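Pumilio homolog 23 (PDB 5WZJ) binds RNA sequence-specifically through pumilio repeats that form a right-handed superhelix, recognising an 18S rRNA sequence, and probably regulates translation and mRNA stability. Local coordinates at residues N138-M143 with K221-D226; K160-D165 with L237-K242; E249-I254 with L294-E299; V292-E295 with L301-E304; E304-V309 with G341-E346. All blocks are in the same frame, centred on the assembly; numbering follows the deposited sequence.

How the contacts relate
From the N terminus, contact 1 joins helix 140-144 to helix 217-223, closing a long loop between Pumilio repeats 3 and 4. Contact 2 closes a second loop between the same repeats, and because its segments alternate with those of contact 1 along the chain, the two cross. Contact 3 follows in series and ties helix 244-254, from repeat 4, to the end of helix 284-296 in repeat 5. Contact 4, about 6 Å from it between centres, shares Leu294 and Glu295 and closes the short turn into helix 299-310. Contact 5 carries that helix, through the shared Glu304, across to helix 337-347 of repeat 6.

Contact 1: N138-M143 with K221-D226; sequences NPLDMM and KYLQVD
Leu140 and Leu223 mark where the two backbones come nearest, with a spacing of 8.4 Å between Leu140 CA and Leu223 CA. Leu140 lies on helix 140-144, where a backbone bond runs from Met143 N to Pro139 O. On the other side Leu223 lies on helix 217-223, and the chain goes on to Asp226, which takes the N-cap position of the helix that follows. No hydrogen bond passes between the segments, and three side chains bridge them.

Leu223 points into the partner and presents both of its methyls. Its CD1 lies 3.8 Å from Leu140 CD2, while Leu223 CD2 stands slightly farther, 4.1 Å from the same Leu140 CD2. The two leucines meet at their branch ends, with their side chains crossing nearly at a right angle. Met143 comes in from the next turn of its helix: a bend at the last torsion (chi3 69°) swings its methyl towards Leu223, so CE rather than the sulfur approaches Leu223 CD1, at 4.1 Å. One leucine methyl is thereby shared by two residues of helix 140-144.

Cys144 adds to the surface against Leu223, and Leu212 of helix 202-213 reaches Met143. Asp226 OD1 accepts a bond from Ser229 N and so caps the start of helix 227-239.

With methyl groups alone meeting across it, this part of the joint between Pumilio repeats 3 and 4 depends on complementary shape and the burial of carbon, and imposes none of the directional demands of a polar bond.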
# COMPACT_ATOMS: atom_id res chain seq x y z
N ASN A 138 11.25 30.02 -3.54
CA ASN A 138 11.19 30.03 -2.07
C ASN A 138 10.37 28.84 -1.56
O ASN A 138 9.19 29.03 -1.20
CB ASN A 138 10.56 31.33 -1.56
CG ASN A 138 10.59 31.43 -0.03
OD1 ASN A 138 11.64 31.22 0.59
ND2 ASN A 138 9.45 31.72 0.58
N PRO A 139 10.93 27.61 -1.51
CA PRO A 139 10.09 26.42 -1.34
C PRO A 139 9.94 25.87 0.07
O PRO A 139 9.05 25.04 0.30
CB PRO A 139 10.79 25.39 -2.23
CG PRO A 139 12.28 25.73 -2.03
CD PRO A 139 12.30 27.26 -1.97
N LEU A 140 10.79 26.27 1.01
CA LEU A 140 10.96 25.47 2.22
C LEU A 140 9.77 25.58 3.18
O LEU A 140 9.38 24.59 3.80
CB LEU A 140 12.27 25.85 2.92
CG LEU A 140 13.56 25.51 2.15
CD1 LEU A 140 14.78 25.93 2.95
CD2 LEU A 140 13.63 24.01 1.82
N ASP A 141 9.19 26.77 3.35
CA ASP A 141 8.02 26.84 4.22
C ASP A 141 6.81 26.14 3.59
O ASP A 141 6.02 25.51 4.30
CB ASP A 141 7.73 28.30 4.58
CG ASP A 141 8.89 28.93 5.32
OD1 ASP A 141 9.12 28.53 6.48
OD2 ASP A 141 9.60 29.78 4.74
N MET A 142 6.68 26.18 2.26
CA MET A 142 5.59 25.45 1.61
C MET A 142 5.73 23.94 1.80
O MET A 142 4.74 23.23 2.03
CB MET A 142 5.55 25.80 0.12
CG MET A 142 4.32 25.26 -0.61
SD MET A 142 4.41 25.64 -2.37
CE MET A 142 2.95 24.80 -3.00
N MET A 143 6.96 23.42 1.70
CA MET A 143 7.19 21.99 1.89
C MET A 143 6.79 21.55 3.28
O MET A 143 6.24 20.47 3.46
CB MET A 143 8.67 21.66 1.66
CG MET A 143 9.14 21.87 0.23
SD MET A 143 10.93 21.67 0.02
CE MET A 143 11.14 19.92 0.30
N LYS A 221 18.84 18.67 6.94
CA LYS A 221 18.77 17.85 8.15
C LYS A 221 17.42 17.98 8.83
O LYS A 221 16.93 17.02 9.44
CB LYS A 221 19.91 18.24 9.10
CG LYS A 221 20.04 17.36 10.37
CD LYS A 221 21.51 17.19 10.87
CE LYS A 221 22.08 18.47 11.51
NZ LYS A 221 23.58 18.48 11.80
N TYR A 222 16.78 19.15 8.72
CA TYR A 222 15.49 19.30 9.37
C TYR A 222 14.32 19.03 8.45
O TYR A 222 13.25 18.65 8.94
CB TYR A 222 15.43 20.68 10.05
CG TYR A 222 16.41 20.61 11.20
CD1 TYR A 222 16.09 19.90 12.37
CD2 TYR A 222 17.71 21.13 11.09
CE1 TYR A 222 16.99 19.78 13.42
CE2 TYR A 222 18.63 21.01 12.13
CZ TYR A 222 18.26 20.33 13.30
OH TYR A 222 19.16 20.21 14.34
N LEU A 223 14.50 19.13 7.13
CA LEU A 223 13.49 18.57 6.23
C LEU A 223 13.31 17.07 6.46
O LEU A 223 12.21 16.54 6.30
CB LEU A 223 13.87 18.86 4.77
CG LEU A 223 13.91 20.33 4.31
CD1 LEU A 223 14.31 20.42 2.84
CD2 LEU A 223 12.58 21.07 4.53
N GLN A 224 14.40 16.39 6.84
CA GLN A 224 14.36 14.95 7.10
C GLN A 224 13.35 14.59 8.18
O GLN A 224 12.71 13.53 8.11
CB GLN A 224 15.75 14.46 7.53
CG GLN A 224 16.78 14.33 6.41
CD GLN A 224 18.14 13.89 6.94
OE1 GLN A 224 18.33 13.76 8.15
NE2 GLN A 224 19.08 13.67 6.04
N VAL A 225 13.20 15.44 9.19
CA VAL A 225 12.41 15.12 10.38
C VAL A 225 11.15 15.96 10.46
O VAL A 225 10.41 15.89 11.45
CB VAL A 225 13.24 15.25 11.67
CG1 VAL A 225 14.41 14.24 11.67
CG2 VAL A 225 13.76 16.67 11.84
N ASP A 226 10.86 16.76 9.45
CA ASP A 226 9.59 17.45 9.40
C ASP A 226 8.60 16.57 8.67
O ASP A 226 8.86 16.13 7.55
CB ASP A 226 9.71 18.81 8.71
CG ASP A 226 8.39 19.54 8.64
OD1 ASP A 226 7.57 19.23 7.75
OD2 ASP A 226 8.18 20.42 9.49

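Contact 2: K160-D165 with L237-K242; sequences KGVSLD and LRLMLK
Lys160 lays its aliphatic chain over Leu239, the two side chains running past each other in opposite directions. This is the inter-repeat packing of a pumilio superhelix: the end of helix 146-160 in repeat 3 meets the end of helix 227-239 in repeat 4. A Schellman motif at Gly161, where phi is positive (93°), finishes the first helix and turns the chain back.

Lys160 CG lies 3.8 Å from Leu239 CD2, and CB of the same lysine is nearly as near that methyl. Val162, just beyond the turn, adds a second apolar touch, its CG1 4.0 Å from Leu239 CD2. The lysine leaves its backbone with CG opposite the N (chi1 178°) and then bends at chi2 (62°), a shape that carries its far end past the leucine to the backbone beyond. There Lys160 NZ makes a weak hydrogen bond of 3.2 Å to Leu239 O. A positive charge beside the carbonyl end of a helix is probably favoured by the helix dipole.

With an alanine here, the Leu239 carbonyl would probably lose its ammonium partner, and Leu239 CD2 would probably keep only the CB of its lysine cover.

The ammonium group is also tied to the second segment through solvent: a water accepts from Lys160 NZ at 2.9 Å and donates to Leu241 O.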
# COMPACT_ATOMS: atom_id res chain seq x y z
N LYS A 160 4.86 14.33 -13.25
CA LYS A 160 5.17 12.99 -13.69
C LYS A 160 4.17 12.51 -14.73
O LYS A 160 4.45 11.57 -15.47
CB LYS A 160 5.20 12.06 -12.48
CG LYS A 160 5.46 10.58 -12.75
CD LYS A 160 6.81 10.33 -13.39
CE LYS A 160 7.06 8.82 -13.54
NZ LYS A 160 8.44 8.54 -14.01
N GLY A 161 3.01 13.15 -14.79
CA GLY A 161 1.95 12.74 -15.68
C GLY A 161 0.93 11.82 -15.08
O GLY A 161 0.19 11.17 -15.83
N VAL A 162 0.85 11.71 -13.76
CA VAL A 162 -0.16 10.87 -13.14
C VAL A 162 -1.28 11.76 -12.62
O VAL A 162 -1.03 12.78 -11.96
CB VAL A 162 0.43 9.96 -12.05
CG1 VAL A 162 1.88 10.26 -11.82
CG2 VAL A 162 -0.39 10.03 -10.75
N SER A 163 -2.51 11.40 -12.98
CA SER A 163 -3.71 12.08 -12.54
C SER A 163 -4.47 11.29 -11.49
O SER A 163 -5.00 11.86 -10.54
CB SER A 163 -4.63 12.36 -13.74
OG SER A 163 -4.83 11.19 -14.52
N LEU A 164 -4.50 9.96 -11.65
CA LEU A 164 -5.27 9.09 -10.77
C LEU A 164 -4.61 9.06 -9.39
O LEU A 164 -3.49 8.55 -9.23
CB LEU A 164 -5.35 7.69 -11.38
CG LEU A 164 -6.60 6.84 -11.14
CD1 LEU A 164 -6.29 5.63 -10.26
CD2 LEU A 164 -7.75 7.67 -10.55
N ASP A 165 -5.31 9.61 -8.39
CA ASP A 165 -4.81 9.61 -7.02
C ASP A 165 -4.52 8.19 -6.57
O ASP A 165 -5.36 7.29 -6.69
CB ASP A 165 -5.83 10.25 -6.07
CG ASP A 165 -5.95 11.76 -6.28
OD1 ASP A 165 -5.20 12.29 -7.12
OD2 ASP A 165 -6.77 12.40 -5.59
N LEU A 237 10.30 10.74 -4.46
CA LEU A 237 11.12 9.56 -4.69
C LEU A 237 10.32 8.45 -5.39
O LEU A 237 10.83 7.80 -6.31
CB LEU A 237 11.71 9.05 -3.38
CG LEU A 237 12.82 9.89 -2.75
CD1 LEU A 237 12.98 9.53 -1.28
CD2 LEU A 237 14.14 9.68 -3.50
N ARG A 238 9.07 8.24 -4.97
CA ARG A 238 8.22 7.24 -5.61
C ARG A 238 8.03 7.54 -7.09
O ARG A 238 8.03 6.62 -7.92
CB ARG A 238 6.86 7.16 -4.93
CG ARG A 238 6.88 6.56 -3.53
CD ARG A 238 5.46 6.37 -3.00
NE ARG A 238 5.33 6.79 -1.60
CZ ARG A 238 5.42 5.98 -0.56
NH1 ARG A 238 5.66 4.67 -0.74
NH2 ARG A 238 5.28 6.47 0.68
N LEU A 239 7.86 8.82 -7.44
CA LEU A 239 7.71 9.19 -8.84
C LEU A 239 8.98 8.94 -9.65
O LEU A 239 8.91 8.85 -10.88
CB LEU A 239 7.30 10.67 -8.94
CG LEU A 239 5.95 11.03 -8.29
CD1 LEU A 239 5.75 12.54 -8.22
CD2 LEU A 239 4.78 10.39 -9.02
N MET A 240 10.14 8.84 -9.00
CA MET A 240 11.41 8.64 -9.69
C MET A 240 11.83 7.18 -9.75
O MET A 240 12.98 6.89 -10.11
CB MET A 240 12.50 9.47 -9.00
CG MET A 240 12.38 10.97 -9.24
SD MET A 240 12.67 11.39 -10.98
CE MET A 240 12.57 13.20 -10.92
N LEU A 241 10.93 6.26 -9.38
CA LEU A 241 11.22 4.83 -9.45
C LEU A 241 11.81 4.47 -10.81
O LEU A 241 11.32 4.93 -11.85
CB LEU A 241 9.94 4.04 -9.17
CG LEU A 241 10.01 2.50 -9.18
CD1 LEU A 241 10.69 1.96 -7.95
CD2 LEU A 241 8.62 1.89 -9.33
N LYS A 242 12.90 3.71 -10.80
CA LYS A 242 13.62 3.24 -11.99
C LYS A 242 14.32 4.35 -12.78
O LYS A 242 14.93 4.05 -13.82
CB LYS A 242 12.71 2.45 -12.94
CG LYS A 242 12.16 1.15 -12.35
CD LYS A 242 11.07 0.58 -13.24
CE LYS A 242 10.50 -0.71 -12.68
NZ LYS A 242 11.53 -1.79 -12.66
O HOH W 1 9.23 6.21 -12.45

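Contact 3: E249-I254 with L294-E299; sequences EIIPLI and LEVAPE
Ile251 reaches Val296 and Ala297 through an extended side chain: chi1 of -71° sets CG1 beside the backbone N, and chi2 of 174° stretches CD1 straight on towards the 294-299 segment. Val296 points towards helix 244-254 and offers its CG2 methyl. The delta methyl of the isoleucine is thus the point of touch, and Ile251 CD1 lies 4.2 Å from Val296 CG2.

The same methyl looks onto the backbone just past the helix end, with Ile251 CD1 4.4 Å from Ala297 CA. Ala297 is the first residue to leave helical geometry, and Pro298 follows at the N-cap position of the next helix. The methyl therefore touches Val296 and Ala297, with Pro298 just beyond, where helix 284-296 gives way to helix 299-310. The backbones stand 8.1 Å apart at their nearest, between Ile251 CA and Ala297 CA, and the interface buries only 86 Å². Helix 244-254 is itself kinked here, the N of Glu249 and that of Pro252 both lacking a bond to the preceding turn; Pro252 has no N-H to give. Regular bonding is seen again from Ile254 N to Ile250 O.

The contact is thus a light, wholly apolar touch joining Pumilio repeats 4 and 5. Leu237 of helix 227-239, Ile293 of helix 284-296 and Leu301 of helix 299-310 also pack on Ile251, while Pro298 rests against Leu247 and Leu248. Arg335 donates to Ala297 O, and Ile251 sits where four helices of the two repeats converge.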
# COMPACT_ATOMS: atom_id res chain seq x y z
N GLU A 249 21.36 11.12 -8.18
CA GLU A 249 21.64 12.52 -7.89
C GLU A 249 20.84 13.02 -6.69
O GLU A 249 21.38 13.77 -5.87
CB GLU A 249 21.32 13.38 -9.13
CG GLU A 249 22.09 14.70 -9.22
CD GLU A 249 23.51 14.53 -9.78
OE1 GLU A 249 23.97 13.38 -9.98
OE2 GLU A 249 24.16 15.57 -10.03
N ILE A 250 19.58 12.61 -6.55
CA ILE A 250 18.73 13.24 -5.54
C ILE A 250 18.89 12.59 -4.17
O ILE A 250 18.82 13.27 -3.14
CB ILE A 250 17.25 13.25 -5.99
CG1 ILE A 250 16.70 11.84 -6.13
CG2 ILE A 250 17.07 14.03 -7.28
CD1 ILE A 250 15.33 11.81 -6.77
N ILE A 251 19.07 11.27 -4.10
CA ILE A 251 19.13 10.60 -2.80
C ILE A 251 20.34 11.06 -1.97
O ILE A 251 20.16 11.32 -0.77
CB ILE A 251 19.06 9.08 -2.97
CG1 ILE A 251 17.66 8.66 -3.42
CG2 ILE A 251 19.45 8.36 -1.66
CD1 ILE A 251 17.56 7.17 -3.74
N PRO A 252 21.54 11.21 -2.54
CA PRO A 252 22.65 11.77 -1.74
C PRO A 252 22.39 13.16 -1.21
O PRO A 252 22.87 13.50 -0.11
CB PRO A 252 23.84 11.76 -2.72
CG PRO A 252 23.50 10.72 -3.72
CD PRO A 252 22.01 10.71 -3.85
N LEU A 253 21.64 14.00 -1.94
CA LEU A 253 21.25 15.30 -1.40
C LEU A 253 20.33 15.15 -0.19
O LEU A 253 20.53 15.78 0.84
CB LEU A 253 20.57 16.15 -2.49
CG LEU A 253 21.41 16.58 -3.71
CD1 LEU A 253 20.54 17.25 -4.79
CD2 LEU A 253 22.54 17.51 -3.30
N ILE A 254 19.31 14.29 -0.30
CA ILE A 254 18.40 14.07 0.81
C ILE A 254 19.13 13.53 2.03
O ILE A 254 18.83 13.91 3.17
CB ILE A 254 17.26 13.12 0.39
CG1 ILE A 254 16.41 13.78 -0.71
CG2 ILE A 254 16.41 12.71 1.62
CD1 ILE A 254 15.32 12.88 -1.25
N LEU A 294 14.83 3.23 0.46
CA LEU A 294 15.25 1.84 0.28
C LEU A 294 14.43 1.14 -0.79
O LEU A 294 14.97 0.28 -1.50
CB LEU A 294 15.16 1.09 1.61
CG LEU A 294 16.20 1.53 2.65
CD1 LEU A 294 15.99 0.85 4.00
CD2 LEU A 294 17.58 1.21 2.12
N GLU A 295 13.15 1.50 -0.94
CA GLU A 295 12.31 0.90 -1.97
C GLU A 295 12.75 1.29 -3.37
O GLU A 295 12.59 0.50 -4.30
CB GLU A 295 10.85 1.30 -1.77
CG GLU A 295 10.20 0.53 -0.65
CD GLU A 295 8.92 1.17 -0.17
OE1 GLU A 295 8.23 1.83 -0.99
OE2 GLU A 295 8.63 0.99 1.04
N VAL A 296 13.23 2.53 -3.56
CA VAL A 296 13.61 2.98 -4.90
C VAL A 296 15.12 2.95 -5.14
O VAL A 296 15.55 3.21 -6.28
CB VAL A 296 13.08 4.40 -5.19
CG1 VAL A 296 11.57 4.41 -5.07
CG2 VAL A 296 13.74 5.42 -4.25
N ALA A 297 15.93 2.63 -4.13
CA ALA A 297 17.37 2.79 -4.26
C ALA A 297 17.92 1.88 -5.36
O ALA A 297 17.57 0.69 -5.40
CB ALA A 297 18.06 2.47 -2.94
N PRO A 298 18.74 2.39 -6.27
CA PRO A 298 19.50 1.52 -7.16
C PRO A 298 20.48 0.66 -6.38
O PRO A 298 20.83 0.97 -5.24
CB PRO A 298 20.25 2.50 -8.08
CG PRO A 298 19.44 3.75 -8.02
CD PRO A 298 18.93 3.81 -6.61
N GLU A 299 20.94 -0.42 -7.02
CA GLU A 299 21.69 -1.46 -6.32
C GLU A 299 22.88 -0.89 -5.56
O GLU A 299 23.07 -1.17 -4.37
CB GLU A 299 22.15 -2.54 -7.31
CG GLU A 299 23.14 -3.52 -6.69
CD GLU A 299 23.37 -4.76 -7.54
OE1 GLU A 299 22.37 -5.35 -8.02
OE2 GLU A 299 24.55 -5.14 -7.73

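Contact 4: V292-E295 with L301-E304; sequences VILE and LYNE
Leu294 and Tyr302 form the closer part of this contact, where helices 284-296 and 299-310 turn back on each other as a helical hairpin inside Pumilio repeat 5. Their CA atoms are 6.5 Å apart, the shortest such distance between the segments. Leu294 CD2 comes within 4.0 Å of Tyr302 CD2, and the leucine meets the aromatic ring obliquely, the two side chains crossing at about a right angle. Tyr302 leaves the helix with CG opposite its backbone N (chi1 175°), which brings the ring around from a CB that does not itself aim at the partner; Leu294, with chi1 at -69°, likewise comes nearer at its end than at its root.

A looser pair lies one residue back on each helix. Ile293 CG2 and Leu301 CD2 are 4.5 Å apart, little more than a grazing touch, although both residues are buried. The outward sides are polar: Glu295 points away from the partner helix and forms a salt bridge with Arg181, and Asn303 OD1 accepts from Gln339. These groups are partly exposed and take no part in the seam between the helices.

The tyrosine bridges both characters. Its ring carbons join the apolar seam, while its hydroxyl is hydrogen-bonded to Leu330 O, in helix 323-332. Tyr302 therefore contributes ring carbons to the apolar seam and spends its polar tip on a third helix, so that a buried tyrosine has a partner for its oxygen; the hairpin itself is held by apolar packing, with no hydrogen bond between the two segments.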
# COMPACT_ATOMS: atom_id res chain seq x y z
N VAL A 292 11.08 4.76 1.87
CA VAL A 292 10.91 5.00 0.44
C VAL A 292 12.26 5.00 -0.27
O VAL A 292 12.39 4.44 -1.37
CB VAL A 292 10.12 6.30 0.20
CG1 VAL A 292 10.03 6.57 -1.30
CG2 VAL A 292 8.72 6.17 0.80
N ILE A 293 13.28 5.61 0.34
CA ILE A 293 14.62 5.56 -0.22
C ILE A 293 15.04 4.12 -0.51
O ILE A 293 15.55 3.80 -1.60
CB ILE A 293 15.63 6.25 0.72
CG1 ILE A 293 15.41 7.77 0.69
CG2 ILE A 293 17.05 5.92 0.31
CD1 ILE A 293 16.20 8.50 1.76
N LEU A 294 14.83 3.23 0.46
CA LEU A 294 15.25 1.84 0.28
C LEU A 294 14.43 1.14 -0.79
O LEU A 294 14.97 0.28 -1.50
CB LEU A 294 15.16 1.09 1.61
CG LEU A 294 16.20 1.53 2.65
CD1 LEU A 294 15.99 0.85 4.00
CD2 LEU A 294 17.58 1.21 2.12
N GLU A 295 13.15 1.50 -0.94
CA GLU A 295 12.31 0.90 -1.97
C GLU A 295 12.75 1.29 -3.37
O GLU A 295 12.59 0.50 -4.30
CB GLU A 295 10.85 1.30 -1.77
CG GLU A 295 10.20 0.53 -0.65
CD GLU A 295 8.92 1.17 -0.17
OE1 GLU A 295 8.23 1.83 -0.99
OE2 GLU A 295 8.63 0.99 1.04
N LEU A 301 23.53 2.07 -4.50
CA LEU A 301 23.15 2.92 -3.38
C LEU A 301 22.58 2.09 -2.24
O LEU A 301 22.92 2.32 -1.07
CB LEU A 301 22.16 3.97 -3.88
CG LEU A 301 21.86 5.15 -2.97
CD1 LEU A 301 21.63 6.41 -3.80
CD2 LEU A 301 20.66 4.83 -2.14
N TYR A 302 21.74 1.09 -2.55
CA TYR A 302 21.23 0.19 -1.52
C TYR A 302 22.36 -0.50 -0.78
O TYR A 302 22.36 -0.58 0.45
CB TYR A 302 20.27 -0.86 -2.12
CG TYR A 302 19.82 -1.88 -1.08
CD1 TYR A 302 20.63 -2.98 -0.76
CD2 TYR A 302 18.59 -1.75 -0.42
CE1 TYR A 302 20.25 -3.90 0.21
CE2 TYR A 302 18.20 -2.68 0.54
CZ TYR A 302 19.03 -3.75 0.85
OH TYR A 302 18.66 -4.68 1.81
N ASN A 303 23.33 -1.05 -1.53
CA ASN A 303 24.40 -1.81 -0.88
C ASN A 303 25.20 -0.94 0.07
O ASN A 303 25.61 -1.39 1.14
CB ASN A 303 25.32 -2.44 -1.94
CG ASN A 303 24.64 -3.57 -2.71
OD1 ASN A 303 23.57 -4.04 -2.32
ND2 ASN A 303 25.25 -3.99 -3.81
N GLU A 304 25.41 0.32 -0.30
CA GLU A 304 26.17 1.23 0.56
C GLU A 304 25.40 1.56 1.84
O GLU A 304 25.99 1.59 2.93
CB GLU A 304 26.53 2.50 -0.22
CG GLU A 304 27.31 3.56 0.56
CD GLU A 304 28.78 3.23 0.75
OE1 GLU A 304 29.20 2.11 0.37
OE2 GLU A 304 29.52 4.09 1.29

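Contact 5: E304-V309 with G341-E346; sequences EMFNKV and GIMWEE
Phe306 points its ring from helix 299-310 at Ile342 and Met343 of helix 337-347, side-by-side helices in the stacked pumilio superhelix, where the repeats 5 and 6 meet. The backbones are well apart, 10.0 Å between Phe306 CA and Met343 CA, and the aromatic side chain spans much of that distance.

Its CB bond heads towards the partner, and CG lies opposite the backbone N (chi1 -175°), so the ring is carried outwards and its far carbons do the touching. On one flank CE1 meets Ile342, 4.0 Å from CG2, with Ile342 CD1 scarcely farther. CZ, the tip, falls between the two residues, at 4.0 Å from both Ile342 CG2 and Met343 CG. On the other flank Phe306 CE2 is 3.8 Å from Met343 CG. That carbon lies at the ring edge, near its plane, whereas the isoleucine methyl approaches obliquely. The sulfur completes a Met-aromatic contact, Met343 SD standing at the edge, 5.5 Å from the centroid of the Phe306 ring.

Leu330 and Ile331 of helix 323-332 pack on Phe306 and Met343 respectively, and Glu346 takes bonds from Asn312 N and Leu314 N. Were a serine to replace Phe306, Ile342 and Met343 would probably lose their shared aromatic partner, leaving a gap between the two helices.

On the side of helix 299-310 that faces away from these residues, Lys308 NZ makes a salt bridge one turn back to Glu304 OE2 at 2.7 Å, on the syn side of the carboxylate and 31° out of its plane.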
# COMPACT_ATOMS: atom_id res chain seq x y z
N GLU A 304 25.41 0.32 -0.30
CA GLU A 304 26.17 1.23 0.56
C GLU A 304 25.40 1.56 1.84
O GLU A 304 25.99 1.59 2.93
CB GLU A 304 26.53 2.50 -0.22
CG GLU A 304 27.31 3.56 0.56
CD GLU A 304 28.78 3.23 0.75
OE1 GLU A 304 29.20 2.11 0.37
OE2 GLU A 304 29.52 4.09 1.29
N MET A 305 24.09 1.79 1.73
CA MET A 305 23.28 2.01 2.93
C MET A 305 23.29 0.78 3.83
O MET A 305 23.45 0.89 5.06
CB MET A 305 21.86 2.41 2.54
CG MET A 305 21.79 3.78 1.87
SD MET A 305 20.11 4.23 1.42
CE MET A 305 19.44 4.61 3.04
N PHE A 306 23.09 -0.41 3.24
CA PHE A 306 23.14 -1.65 4.01
C PHE A 306 24.44 -1.76 4.80
O PHE A 306 24.43 -2.00 6.01
CB PHE A 306 22.99 -2.84 3.05
CG PHE A 306 22.91 -4.18 3.74
CD1 PHE A 306 24.05 -4.81 4.21
CD2 PHE A 306 21.69 -4.83 3.87
CE1 PHE A 306 23.98 -6.04 4.85
CE2 PHE A 306 21.60 -6.06 4.51
CZ PHE A 306 22.75 -6.67 4.98
N ASN A 307 25.57 -1.52 4.14
CA ASN A 307 26.87 -1.71 4.79
C ASN A 307 27.18 -0.61 5.80
O ASN A 307 27.63 -0.89 6.92
CB ASN A 307 27.96 -1.79 3.73
CG ASN A 307 27.90 -3.10 2.95
OD1 ASN A 307 27.64 -4.16 3.51
ND2 ASN A 307 28.12 -3.01 1.64
N LYS A 308 26.97 0.66 5.43
CA LYS A 308 27.47 1.75 6.25
C LYS A 308 26.48 2.21 7.32
O LYS A 308 26.90 2.78 8.33
CB LYS A 308 27.86 2.96 5.38
CG LYS A 308 28.83 2.61 4.26
CD LYS A 308 30.17 2.06 4.78
CE LYS A 308 31.14 1.76 3.62
NZ LYS A 308 31.46 3.02 2.84
N VAL A 309 25.19 2.00 7.13
CA VAL A 309 24.18 2.51 8.04
C VAL A 309 23.58 1.40 8.90
O VAL A 309 23.55 1.49 10.12
CB VAL A 309 23.08 3.29 7.27
CG1 VAL A 309 21.89 3.56 8.17
CG2 VAL A 309 23.66 4.59 6.72
N GLY A 341 22.62 -13.61 4.58
CA GLY A 341 23.32 -14.21 5.70
C GLY A 341 23.55 -13.24 6.84
O GLY A 341 23.40 -13.58 8.01
N ILE A 342 23.90 -11.99 6.51
CA ILE A 342 24.09 -11.00 7.56
C ILE A 342 22.77 -10.72 8.27
O ILE A 342 22.71 -10.64 9.51
CB ILE A 342 24.71 -9.71 6.98
CG1 ILE A 342 26.18 -9.96 6.64
CG2 ILE A 342 24.57 -8.56 7.95
CD1 ILE A 342 26.76 -8.98 5.65
N MET A 343 21.68 -10.61 7.51
CA MET A 343 20.39 -10.35 8.15
C MET A 343 19.96 -11.52 9.01
O MET A 343 19.41 -11.33 10.10
CB MET A 343 19.34 -10.03 7.09
CG MET A 343 19.63 -8.73 6.31
SD MET A 343 18.28 -8.31 5.20
CE MET A 343 18.22 -9.77 4.15
N TRP A 344 20.22 -12.75 8.56
CA TRP A 344 19.80 -13.90 9.36
C TRP A 344 20.57 -13.97 10.67
O TRP A 344 19.99 -14.24 11.72
CB TRP A 344 19.96 -15.19 8.55
CG TRP A 344 19.37 -16.39 9.22
CD1 TRP A 344 18.05 -16.77 9.21
CD2 TRP A 344 20.06 -17.37 9.99
NE1 TRP A 344 17.89 -17.93 9.94
CE2 TRP A 344 19.11 -18.31 10.43
CE3 TRP A 344 21.40 -17.53 10.35
CZ2 TRP A 344 19.46 -19.40 11.21
CZ3 TRP A 344 21.74 -18.61 11.13
CH2 TRP A 344 20.78 -19.54 11.55
N GLU A 345 21.88 -13.70 10.63
CA GLU A 345 22.68 -13.76 11.84
C GLU A 345 22.24 -12.72 12.87
O GLU A 345 22.20 -13.01 14.07
CB GLU A 345 24.16 -13.58 11.51
CG GLU A 345 24.79 -14.77 10.81
CD GLU A 345 26.19 -14.48 10.29
OE1 GLU A 345 26.79 -13.46 10.72
OE2 GLU A 345 26.70 -15.26 9.45
N GLU A 346 21.91 -11.51 12.42
CA GLU A 346 21.57 -10.46 13.39
C GLU A 346 20.17 -10.64 13.97
O GLU A 346 19.93 -10.23 15.11
CB GLU A 346 21.71 -9.07 12.76
CG GLU A 346 23.13 -8.68 12.31
CD GLU A 346 23.27 -7.17 12.05
OE1 GLU A 346 22.66 -6.38 12.80
OE2 GLU A 346 23.99 -6.76 11.09